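Local coordinates for protein lipolytic enzyme, g-d-s-l (Clostridium thermocellum, PDB 2W47) that is the family 6 carbohydrate-binding module of a G-D-S-L lipolytic enzyme, a beta-sandwich domain that holds a glycan beside a calcium ion, at residues 7-12 with 17-22; 30-35 with 40-45; 68-73 with 121-126. All coordinates share one frame; numbering follows the deposited sequence.

Contact 1 of 3, residues 7-12 with 17-22; sequences YQAEDA and AILETV. With AQA (4-deoxy-beta-L-threo-hex-4-enopyranuronic acid), chain B.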
loop_
_atom_site.group_PDB
_atom_site.type_symbol
_atom_site.label_atom_id
_atom_site.label_comp_id
_atom_site.label_asym_id
_atom_site.label_seq_id
_atom_site.Cartn_x
_atom_site.Cartn_y
_atom_site.Cartn_z
ATOM N N TYR A 7 -1.960 5.734 -7.378
ATOM C CA TYR A 7 -1.509 4.526 -8.051
ATOM C C TYR A 7 -2.570 3.472 -7.797
ATOM O O TYR A 7 -2.683 2.940 -6.688
ATOM C CB TYR A 7 -0.127 4.114 -7.526
ATOM C CG TYR A 7 0.925 5.096 -7.961
ATOM C CD1 TYR A 7 1.616 4.921 -9.161
ATOM C CD2 TYR A 7 1.186 6.244 -7.215
ATOM C CE1 TYR A 7 2.560 5.847 -9.585
ATOM C CE2 TYR A 7 2.126 7.175 -7.632
ATOM C CZ TYR A 7 2.803 6.973 -8.817
ATOM O OH TYR A 7 3.738 7.887 -9.253
ATOM N N GLN A 8 -3.388 3.208 -8.815
ATOM C CA GLN A 8 -4.529 2.321 -8.640
ATOM C C GLN A 8 -4.128 0.851 -8.581
ATOM O O GLN A 8 -3.067 0.463 -9.062
ATOM C CB GLN A 8 -5.584 2.540 -9.741
ATOM C CG GLN A 8 -6.624 3.621 -9.404
ATOM C CD GLN A 8 -7.542 3.197 -8.275
ATOM O OE1 GLN A 8 -7.587 2.017 -7.917
ATOM N NE2 GLN A 8 -8.281 4.152 -7.710
ATOM N N ALA A 9 -5.000 0.039 -7.992
ATOM C CA ALA A 9 -4.757 -1.397 -7.838
ATOM C C ALA A 9 -4.356 -2.062 -9.158
ATOM O O ALA A 9 -3.408 -2.862 -9.197
ATOM C CB ALA A 9 -5.998 -2.082 -7.252
ATOM N N GLU A 10 -5.061 -1.715 -10.235
ATOM C CA GLU A 10 -4.853 -2.374 -11.530
ATOM C C GLU A 10 -3.464 -2.098 -12.119
ATOM O O GLU A 10 -3.015 -2.805 -13.029
ATOM C CB GLU A 10 -5.957 -1.981 -12.541
ATOM C CG GLU A 10 -5.844 -0.523 -13.039
ATOM C CD GLU A 10 -7.093 0.084 -13.684
ATOM O OE1 GLU A 10 -7.171 1.333 -13.702
ATOM O OE2 GLU A 10 -7.987 -0.641 -14.166
ATOM N N ASP A 11 -2.785 -1.072 -11.613
ATOM C CA ASP A 11 -1.470 -0.703 -12.147
ATOM C C ASP A 11 -0.301 -1.276 -11.352
ATOM O O ASP A 11 0.868 -1.097 -11.714
ATOM C CB ASP A 11 -1.370 0.804 -12.312
ATOM C CG ASP A 11 -2.265 1.313 -13.442
ATOM O OD1 ASP A 11 -2.299 0.678 -14.523
ATOM O OD2 ASP A 11 -2.954 2.323 -13.245
ATOM N N ALA A 12 -0.626 -1.989 -10.280
ATOM C CA ALA A 12 0.380 -2.660 -9.486
ATOM C C ALA A 12 0.834 -3.945 -10.154
ATOM O O ALA A 12 0.136 -4.512 -10.993
ATOM C CB ALA A 12 -0.175 -2.974 -8.109
ATOM N N ALA A 17 -1.759 -12.545 -4.857
ATOM C CA ALA A 17 -2.817 -11.597 -4.588
ATOM C C ALA A 17 -3.613 -11.506 -5.886
ATOM O O ALA A 17 -3.092 -11.864 -6.954
ATOM C CB ALA A 17 -2.219 -10.250 -4.225
ATOM N N ILE A 18 -4.857 -11.050 -5.789
ATOM C CA ILE A 18 -5.717 -10.878 -6.960
ATOM C C ILE A 18 -6.311 -9.479 -6.998
ATOM O O ILE A 18 -6.258 -8.748 -6.005
ATOM C CB ILE A 18 -6.860 -11.927 -6.988
ATOM C CG1 ILE A 18 -7.880 -11.681 -5.852
ATOM C CG2 ILE A 18 -6.280 -13.343 -6.964
ATOM C CD1 ILE A 18 -9.116 -12.584 -5.869
ATOM N N LEU A 19 -6.880 -9.117 -8.146
ATOM C CA LEU A 19 -7.709 -7.931 -8.275
ATOM C C LEU A 19 -9.152 -8.397 -8.196
ATOM O O LEU A 19 -9.550 -9.334 -8.898
ATOM C CB LEU A 19 -7.469 -7.252 -9.624
ATOM C CG LEU A 19 -6.043 -6.769 -9.890
ATOM C CD1 LEU A 19 -5.925 -6.127 -11.267
ATOM C CD2 LEU A 19 -5.593 -5.803 -8.798
ATOM N N GLU A 20 -9.939 -7.760 -7.337
ATOM C CA GLU A 20 -11.342 -8.137 -7.194
ATOM C C GLU A 20 -12.222 -6.921 -6.952
ATOM O O GLU A 20 -11.725 -5.794 -6.794
ATOM C CB GLU A 20 -11.531 -9.199 -6.109
ATOM C CG GLU A 20 -11.390 -8.689 -4.704
ATOM C CD GLU A 20 -11.733 -9.722 -3.649
ATOM O OE1 GLU A 20 -12.134 -9.290 -2.548
ATOM O OE2 GLU A 20 -11.589 -10.941 -3.903
ATOM N N THR A 21 -13.530 -7.170 -6.934
ATOM C CA THR A 21 -14.527 -6.103 -6.817
ATOM C C THR A 21 -15.599 -6.452 -5.787
ATOM O O THR A 21 -16.640 -5.801 -5.731
ATOM C CB THR A 21 -15.251 -5.888 -8.149
ATOM O OG1 THR A 21 -15.885 -7.117 -8.505
ATOM C CG2 THR A 21 -14.285 -5.485 -9.256
ATOM N N VAL A 22 -15.336 -7.476 -4.976
ATOM C CA VAL A 22 -16.337 -8.046 -4.063
ATOM C C VAL A 22 -16.949 -7.053 -3.079
ATOM O O VAL A 22 -18.168 -6.953 -2.970
ATOM C CB VAL A 22 -15.745 -9.248 -3.284
ATOM C CG1 VAL A 22 -16.736 -9.801 -2.255
ATOM C CG2 VAL A 22 -15.330 -10.333 -4.256
HETATM O O6A AQA B . -9.725 -12.429 4.590
HETATM C C6 AQA B . -9.719 -11.742 3.530
HETATM O O6B AQA B . -8.657 -11.306 3.017
HETATM C C5 AQA B . -10.881 -11.463 2.938
HETATM O O5 AQA B . -12.084 -11.964 3.589
HETATM C C4 AQA B . -10.934 -10.723 1.806
HETATM C C3 AQA B . -12.230 -10.610 1.027
HETATM O O3 AQA B . -12.260 -9.424 0.221
HETATM C C2 AQA B . -13.374 -10.588 2.033
HETATM O O2 AQA B . -14.637 -10.506 1.371
HETATM C C1 AQA B . -13.330 -11.847 2.892
#
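Leu19 turns its CG away from its own carbonyl carbon (chi1 -61°) and keeps CD1 in line beyond it (chi2 179°), which spreads its two methyls over the backbone at Ala9 and Glu10. The setting is the beta-sandwich of a family 6 carbohydrate-binding module: a short 3-10 turn, residues 9-11, follows edge strand 5-8, and strand 17-20 passes beside it. CD1 rests on Glu10 CA at 3.9 Å, while CD2 lies 3.7 Å from Ala9 O and also meets the methyl of Ala9, a residue small enough to let the leucine come in over the turn. No hydrogen bond joins the two segments; the contact is a modest van der Waals packing of methyls on backbone and on Ala9 CB, with Ala9 buried beneath an exposed leucine that also packs on Val32 and Cys30.

The turn keeps its own shape. Asp11 N bonds to Gln8 O, and Ala12 N to Ala9 O at 3.1 Å. Gln8 bends its side chain back so that OE1 accepts from Ala9 N, a bent bond (147°) with the donor tilted out of the amide plane. The carboxylate of Glu10 turns elsewhere, OE2 being hydrogen-bonded to Ser29 OG.

On strand 17-20 the side chains alternate, so the residue after Leu19 faces the glycan pocket. Glu20 runs out extended, and both carboxylate oxygens are used: OE2 takes Asn33 ND2, and OE1 takes Tyr31 OH. OE1 also lies 2.8 Å from O3 of the bound 4-deoxy-beta-L-threo-hex-4-enopyranuronic acid, a possible hydrogen bond.

Contact 2 of 3, residues 30-35 with 40-45; sequences CYVNYH and GYIEWN. With CA (calcium ion), chain C; AQA (4-deoxy-beta-L-threo-hex-4-enopyranuronic acid), chain B.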
loop_
_atom_site.group_PDB
_atom_site.type_symbol
_atom_site.label_atom_id
_atom_site.label_comp_id
_atom_site.label_asym_id
_atom_site.label_seq_id
_atom_site.Cartn_x
_atom_site.Cartn_y
_atom_site.Cartn_z
ATOM N N CYS A 30 -11.104 -1.602 -9.285
ATOM C CA CYS A 30 -10.968 -2.773 -8.428
ATOM C C CYS A 30 -10.026 -2.462 -7.278
ATOM O O CYS A 30 -9.537 -1.343 -7.140
ATOM C CB CYS A 30 -10.419 -3.958 -9.247
ATOM S SG CYS A 30 -8.791 -3.658 -10.003
ATOM N N TYR A 31 -9.767 -3.475 -6.460
ATOM C CA TYR A 31 -8.786 -3.389 -5.386
ATOM C C TYR A 31 -8.044 -4.720 -5.308
ATOM O O TYR A 31 -8.448 -5.705 -5.943
ATOM C CB TYR A 31 -9.471 -3.046 -4.056
ATOM C CG TYR A 31 -10.474 -4.086 -3.598
ATOM C CD1 TYR A 31 -10.070 -5.190 -2.839
ATOM C CD2 TYR A 31 -11.826 -3.966 -3.917
ATOM C CE1 TYR A 31 -10.982 -6.154 -2.418
ATOM C CE2 TYR A 31 -12.754 -4.917 -3.491
ATOM C CZ TYR A 31 -12.329 -6.000 -2.735
ATOM O OH TYR A 31 -13.242 -6.940 -2.325
ATOM N N VAL A 32 -6.956 -4.740 -4.543
ATOM C CA VAL A 32 -6.175 -5.961 -4.354
ATOM C C VAL A 32 -6.641 -6.729 -3.128
ATOM O O VAL A 32 -6.794 -6.165 -2.054
ATOM C CB VAL A 32 -4.674 -5.662 -4.183
ATOM C CG1 VAL A 32 -3.888 -6.961 -4.097
ATOM C CG2 VAL A 32 -4.155 -4.825 -5.337
ATOM N N ASN A 33 -6.850 -8.029 -3.307
ATOM C CA ASN A 33 -7.095 -8.953 -2.211
ATOM C C ASN A 33 -5.947 -9.949 -2.180
ATOM O O ASN A 33 -5.778 -10.732 -3.114
ATOM C CB ASN A 33 -8.451 -9.636 -2.417
ATOM C CG ASN A 33 -8.698 -10.795 -1.468
ATOM O OD1 ASN A 33 -7.967 -11.011 -0.500
ATOM N ND2 ASN A 33 -9.730 -11.573 -1.771
ATOM N N TYR A 34 -5.137 -9.880 -1.123
ATOM C CA TYR A 34 -3.999 -10.773 -0.946
ATOM C C TYR A 34 -4.476 -12.201 -0.730
ATOM O O TYR A 34 -5.502 -12.419 -0.092
ATOM C CB TYR A 34 -3.215 -10.358 0.299
ATOM C CG TYR A 34 -2.309 -9.152 0.157
ATOM C CD1 TYR A 34 -2.824 -7.861 0.097
ATOM C CD2 TYR A 34 -0.926 -9.302 0.158
ATOM C CE1 TYR A 34 -1.994 -6.753 0.005
ATOM C CE2 TYR A 34 -0.077 -8.200 0.069
ATOM C CZ TYR A 34 -0.623 -6.930 -0.018
ATOM O OH TYR A 34 0.181 -5.814 -0.111
ATOM N N HIS A 35 -3.729 -13.187 -1.224
ATOM C CA HIS A 35 -3.943 -14.559 -0.761
ATOM C C HIS A 35 -3.775 -14.584 0.752
ATOM O O HIS A 35 -2.947 -13.851 1.306
ATOM C CB HIS A 35 -2.916 -15.511 -1.368
ATOM C CG HIS A 35 -3.115 -15.796 -2.823
ATOM N ND1 HIS A 35 -4.090 -15.189 -3.588
ATOM C CD2 HIS A 35 -2.435 -16.615 -3.661
ATOM C CE1 HIS A 35 -4.013 -15.637 -4.830
ATOM N NE2 HIS A 35 -3.009 -16.495 -4.901
ATOM N N GLY A 40 2.529 -12.703 0.106
ATOM C CA GLY A 40 1.948 -12.004 -1.036
ATOM C C GLY A 40 2.417 -10.567 -1.045
ATOM O O GLY A 40 2.786 -10.007 0.000
ATOM N N TYR A 41 2.425 -9.942 -2.217
ATOM C CA TYR A 41 2.809 -8.543 -2.264
ATOM C C TYR A 41 2.164 -7.759 -3.370
ATOM O O TYR A 41 1.671 -8.323 -4.345
ATOM C CB TYR A 41 4.338 -8.359 -2.324
ATOM C CG TYR A 41 5.054 -8.850 -3.575
ATOM C CD1 TYR A 41 5.024 -8.116 -4.769
ATOM C CD2 TYR A 41 5.822 -10.011 -3.535
ATOM C CE1 TYR A 41 5.714 -8.569 -5.914
ATOM C CE2 TYR A 41 6.517 -10.457 -4.656
ATOM C CZ TYR A 41 6.459 -9.737 -5.834
ATOM O OH TYR A 41 7.149 -10.213 -6.939
ATOM N N ILE A 42 2.169 -6.441 -3.194
ATOM C CA ILE A 42 1.775 -5.489 -4.223
ATOM C C ILE A 42 2.935 -4.519 -4.411
ATOM O O ILE A 42 3.555 -4.072 -3.438
ATOM C CB ILE A 42 0.481 -4.716 -3.857
ATOM C CG1 ILE A 42 0.703 -3.814 -2.636
ATOM C CG2 ILE A 42 -0.673 -5.689 -3.653
ATOM C CD1 ILE A 42 -0.556 -3.154 -2.100
ATOM N N GLU A 43 3.237 -4.213 -5.667
ATOM C CA GLU A 43 4.372 -3.368 -5.995
ATOM C C GLU A 43 3.968 -2.344 -7.029
ATOM O O GLU A 43 3.333 -2.680 -8.026
ATOM C CB GLU A 43 5.502 -4.236 -6.532
ATOM C CG GLU A 43 6.752 -3.486 -6.897
ATOM C CD GLU A 43 7.858 -4.435 -7.256
ATOM O OE1 GLU A 43 8.479 -5.002 -6.331
ATOM O OE2 GLU A 43 8.127 -4.613 -8.471
ATOM N N TRP A 44 4.347 -1.094 -6.794
ATOM C CA TRP A 44 4.131 -0.051 -7.775
ATOM C C TRP A 44 5.437 0.608 -8.165
ATOM O O TRP A 44 6.357 0.740 -7.349
ATOM C CB TRP A 44 3.219 1.036 -7.217
ATOM C CG TRP A 44 1.758 0.741 -7.205
ATOM C CD1 TRP A 44 0.885 0.845 -8.252
ATOM C CD2 TRP A 44 0.977 0.376 -6.065
ATOM N NE1 TRP A 44 -0.390 0.547 -7.835
ATOM C CE2 TRP A 44 -0.361 0.257 -6.497
ATOM C CE3 TRP A 44 1.281 0.130 -4.720
ATOM C CZ2 TRP A 44 -1.392 -0.088 -5.638
ATOM C CZ3 TRP A 44 0.250 -0.218 -3.866
ATOM C CH2 TRP A 44 -1.069 -0.326 -4.331
ATOM N N ASN A 45 5.495 1.030 -9.426
ATOM C CA ASN A 45 6.553 1.896 -9.911
ATOM C C ASN A 45 6.116 3.344 -9.745
ATOM O O ASN A 45 5.258 3.843 -10.472
ATOM C CB ASN A 45 6.866 1.566 -11.370
ATOM C CG ASN A 45 7.591 0.256 -11.516
ATOM O OD1 ASN A 45 8.582 0.004 -10.835
ATOM N ND2 ASN A 45 7.108 -0.589 -12.427
HETATM CA CA CA C . -7.053 -11.587 1.457
HETATM O O6A AQA B . -9.725 -12.429 4.590
HETATM C C6 AQA B . -9.719 -11.742 3.530
HETATM O O6B AQA B . -8.657 -11.306 3.017
HETATM C C5 AQA B . -10.881 -11.463 2.938
HETATM O O5 AQA B . -12.084 -11.964 3.589
HETATM C C4 AQA B . -10.934 -10.723 1.806
HETATM C C3 AQA B . -12.230 -10.610 1.027
HETATM O O3 AQA B . -12.260 -9.424 0.221
HETATM C C2 AQA B . -13.374 -10.588 2.033
HETATM O O2 AQA B . -14.637 -10.506 1.371
HETATM C C1 AQA B . -13.330 -11.847 2.892
HETATM O O HOH W 1 -6.372 -9.116 1.344
HETATM O O HOH W 2 -0.335 -12.725 1.097
HETATM O O HOH W 3 -8.567 -13.350 1.048
HETATM O O HOH W 4 -5.247 -11.496 2.913
#
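Tyr34 meets Gly40, Tyr41 and Ile42 in turn as its ring reaches from the calcium site into the beta-sandwich of this family 6 module. Strand 31-34, paired with strand 17-20, crosses near strand 41-45 at 146° between directions, with axes 8.5 Å apart and no direct hydrogen bond between them.

CB starts close to the calcium ion. CG stands anti to the carbonyl carbon (chi1 -78°), which sends the ring toward the sheet. Along one ring side, CD2 passes the Gly40 carbonyl carbon and CE2 lies 3.4 Å from Gly40 O, which sits at the ring edge, in its plane. Glycine suits this place because a CB would point at the ring and come tightly against Tyr34 CD2; the bare backbone lets the ring lie close. CE2 also touches Tyr41 CA at 3.7 Å. Ile42 is modelled in two conformers, so its contacts hold for one of them and the closest are doubtful. In that conformer CE1, and then CZ at 3.8 Å, meet Ile42 CG2, the two side chains crossing at about a right angle, and the tip, OH, nestles by CG1 and CD1. A tyrosine suits the place because its ring packs on apolar groups while its hydroxyl is hydrogen-bonded to Ala112 O. Val32 CG1 comes at CG2 of the same isoleucine.

A water donates to His35 O and accepts only weakly from Gly40 N. At the outer end, Tyr34 O and Asn33 OD1 grip the calcium, joined by Asn36 OD1, three waters and O6B of the bound 4-deoxy-beta-L-threo-hex-4-enopyranuronic acid. One of these waters, 2.6 Å from the metal, also accepts from Tyr34 N at 2.9 Å, while Asn33 OD1 binds at 2.2 Å.

Contact 3 of 3, residues 68-73 with 121-126; sequences RPMRIT and PNVDYL. With AQA (4-deoxy-beta-L-threo-hex-4-enopyranuronic acid), chain B.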
loop_
_atom_site.group_PDB
_atom_site.type_symbol
_atom_site.label_atom_id
_atom_site.label_comp_id
_atom_site.label_asym_id
_atom_site.label_seq_id
_atom_site.Cartn_x
_atom_site.Cartn_y
_atom_site.Cartn_z
ATOM N N ARG A 68 -2.983 -6.746 10.146
ATOM C CA ARG A 68 -2.357 -7.427 9.007
ATOM C C ARG A 68 -1.115 -6.641 8.603
ATOM O O ARG A 68 -1.152 -5.848 7.656
ATOM C CB ARG A 68 -3.343 -7.534 7.838
ATOM C CG ARG A 68 -4.447 -8.539 8.114
ATOM C CD ARG A 68 -5.300 -8.803 6.890
ATOM N NE ARG A 68 -6.201 -9.937 7.085
ATOM C CZ ARG A 68 -6.980 -10.428 6.127
ATOM N NH1 ARG A 68 -6.969 -9.880 4.912
ATOM N NH2 ARG A 68 -7.767 -11.466 6.378
ATOM N N PRO A 69 -0.012 -6.846 9.336
ATOM C CA PRO A 69 1.175 -6.028 9.125
ATOM C C PRO A 69 1.870 -6.354 7.808
ATOM O O PRO A 69 1.793 -7.490 7.307
ATOM C CB PRO A 69 2.058 -6.382 10.330
ATOM C CG PRO A 69 1.665 -7.784 10.667
ATOM C CD PRO A 69 0.191 -7.836 10.416
ATOM N N MET A 70 2.527 -5.347 7.241
ATOM C CA MET A 70 3.261 -5.532 5.993
ATOM C C MET A 70 4.628 -4.900 6.051
ATOM O O MET A 70 4.824 -3.863 6.689
ATOM C CB MET A 70 2.483 -4.994 4.789
ATOM C CG MET A 70 1.116 -5.625 4.635
ATOM S SD MET A 70 0.528 -5.612 2.931
ATOM C CE MET A 70 -0.102 -3.938 2.795
ATOM N N ARG A 71 5.571 -5.552 5.384
ATOM C CA ARG A 71 6.932 -5.071 5.244
ATOM C C ARG A 71 6.985 -4.159 4.024
ATOM O O ARG A 71 6.635 -4.579 2.921
ATOM C CB ARG A 71 7.854 -6.276 5.045
ATOM C CG ARG A 71 9.324 -6.052 5.368
ATOM C CD ARG A 71 10.151 -7.321 5.148
ATOM N NE ARG A 71 9.674 -8.444 5.954
ATOM C CZ ARG A 71 8.956 -9.463 5.483
ATOM N NH1 ARG A 71 8.570 -10.425 6.307
ATOM N NH2 ARG A 71 8.620 -9.527 4.200
ATOM N N ILE A 72 7.410 -2.922 4.222
ATOM C CA ILE A 72 7.468 -1.944 3.143
ATOM C C ILE A 72 8.892 -1.742 2.694
ATOM O O ILE A 72 9.774 -1.432 3.500
ATOM C CB ILE A 72 6.848 -0.587 3.557
ATOM C CG1 ILE A 72 5.526 -0.787 4.313
ATOM C CG2 ILE A 72 6.697 0.333 2.334
ATOM C CD1 ILE A 72 4.444 -1.564 3.552
ATOM N N THR A 73 9.101 -1.905 1.394
ATOM C CA THR A 73 10.412 -1.697 0.803
ATOM C C THR A 73 10.360 -0.629 -0.287
ATOM O O THR A 73 9.369 -0.502 -1.007
ATOM C CB THR A 73 11.018 -3.001 0.232
ATOM O OG1 THR A 73 10.096 -3.606 -0.686
ATOM C CG2 THR A 73 11.338 -3.990 1.338
ATOM N N PRO A 121 -3.956 -6.645 4.082
ATOM C CA PRO A 121 -5.289 -6.062 4.006
ATOM C C PRO A 121 -5.710 -5.981 2.541
ATOM O O PRO A 121 -4.872 -6.105 1.637
ATOM C CB PRO A 121 -5.074 -4.643 4.543
ATOM C CG PRO A 121 -3.662 -4.324 4.174
ATOM C CD PRO A 121 -2.940 -5.630 4.424
ATOM N N ASN A 122 -6.995 -5.762 2.302
ATOM C CA ASN A 122 -7.421 -5.388 0.954
ATOM C C ASN A 122 -6.951 -3.970 0.686
ATOM O O ASN A 122 -7.074 -3.099 1.554
ATOM C CB ASN A 122 -8.930 -5.485 0.806
ATOM C CG ASN A 122 -9.422 -6.915 0.765
ATOM O OD1 ASN A 122 -8.647 -7.858 0.599
ATOM N ND2 ASN A 122 -10.740 -7.088 0.913
ATOM N N VAL A 123 -6.388 -3.732 -0.496
ATOM C CA VAL A 123 -5.760 -2.436 -0.799
ATOM C C VAL A 123 -6.366 -1.818 -2.058
ATOM O O VAL A 123 -6.332 -2.412 -3.155
ATOM C CB VAL A 123 -4.220 -2.543 -0.944
ATOM C CG1 VAL A 123 -3.632 -1.198 -1.314
ATOM C CG2 VAL A 123 -3.588 -3.050 0.366
ATOM N N ASP A 124 -6.932 -0.630 -1.889
ATOM C CA ASP A 124 -7.620 0.079 -2.956
ATOM C C ASP A 124 -6.641 0.785 -3.894
ATOM O O ASP A 124 -6.771 0.709 -5.128
ATOM C CB ASP A 124 -8.563 1.105 -2.314
ATOM C CG ASP A 124 -9.467 1.783 -3.309
ATOM O OD1 ASP A 124 -9.776 1.184 -4.357
ATOM O OD2 ASP A 124 -9.901 2.919 -3.015
ATOM N N TYR A 125 -5.679 1.485 -3.302
ATOM C CA TYR A 125 -4.677 2.248 -4.038
ATOM C C TYR A 125 -3.559 2.697 -3.120
ATOM O O TYR A 125 -3.660 2.571 -1.891
ATOM C CB TYR A 125 -5.299 3.470 -4.737
ATOM C CG TYR A 125 -5.961 4.515 -3.858
ATOM C CD1 TYR A 125 -5.216 5.297 -2.969
ATOM C CD2 TYR A 125 -7.317 4.781 -3.982
ATOM C CE1 TYR A 125 -5.822 6.284 -2.190
ATOM C CE2 TYR A 125 -7.928 5.766 -3.219
ATOM C CZ TYR A 125 -7.173 6.511 -2.324
ATOM O OH TYR A 125 -7.762 7.492 -1.555
ATOM N N LEU A 126 -2.502 3.215 -3.735
ATOM C CA LEU A 126 -1.439 3.916 -3.045
ATOM C C LEU A 126 -1.476 5.355 -3.532
ATOM O O LEU A 126 -1.451 5.605 -4.732
ATOM C CB LEU A 126 -0.086 3.280 -3.370
ATOM C CG LEU A 126 1.171 4.041 -2.938
ATOM C CD1 LEU A 126 1.306 4.097 -1.424
ATOM C CD2 LEU A 126 2.410 3.423 -3.566
HETATM O O6A AQA B . -9.725 -12.429 4.590
HETATM C C6 AQA B . -9.719 -11.742 3.530
HETATM O O6B AQA B . -8.657 -11.306 3.017
HETATM C C5 AQA B . -10.881 -11.463 2.938
HETATM O O5 AQA B . -12.084 -11.964 3.589
HETATM C C4 AQA B . -10.934 -10.723 1.806
HETATM C C3 AQA B . -12.230 -10.610 1.027
HETATM O O3 AQA B . -12.260 -9.424 0.221
HETATM C C2 AQA B . -13.374 -10.588 2.033
HETATM O O2 AQA B . -14.637 -10.506 1.371
HETATM C C1 AQA B . -13.330 -11.847 2.892
#
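Met70 and Pro121 reach toward each other tip to tip, and here the contact is tight: Met70 CE lies 3.7 Å from Pro121 CD, and SD packs on the same carbon. The thioether bends at chi3 (-81°), which turns CE to the CD-CG edge of the proline. The two segments enter strands of opposite sheets of the beta-sandwich, 70-74 and 122-130, so the contact bridges the two layers just inside the glycan pocket. A flexible, unbranched methionine suits the span, and the rigid proline gives it a firm apolar surface. Arg68 CB and O add to the same spot, Pro121 CD lying 3.7 Å from Arg68 O. Deeper along the strands the packing slackens: CE stands 4.3 Å from Val123 CG2.

Toward the pocket the contact changes character, and the segments no longer meet apolar to apolar but share a sugar. Arg68 extends from CG to NE, its CD passing Pro121, and its guanidinium edge faces both carboxylate oxygens of 4-deoxy-beta-L-threo-hex-4-enopyranuronic acid, the carboxylate being twisted out of the guanidinium plane. NH1 gives to O6B at 2.9 Å and NH2 to O6A at 2.8 Å, both nearly straight (168° and 167°). From the other segment, Asn122 ND2 donates to O3 at 2.9 Å. NH2 also forms a salt bridge with Asp118, and NH1 a hydrogen bond with Gly120 O, which together fix the group's rotation. The carboxylate's charge is thus probably shared between Arg68 and the calcium ion, which also binds O6B, while Asp118 offsets the arginine.

All three contacts reach the same bound group: Glu20 of contact 1 and Asn122 of contact 3 meet at O3, and the calcium ion of contact 2 and Arg68 of contact 3 at the carboxylate. Contacts 1 and 2 lie closest, with centres about 6 Å apart, tied where strands 17-20 and 31-34 pair: Ile18 N is 2.8 Å from Asn33 O. Contacts 2 and 3, centres about 8 Å apart, share the buried interior, Tyr34 OH lying 3.1 Å from Met70 SD, and Val32 N probably bonds to Val123 O at 2.8 Å. Contacts 1 and 3, about 12 Å apart, join through the sheet, Tyr7 N standing 2.7 Å from Leu126 O.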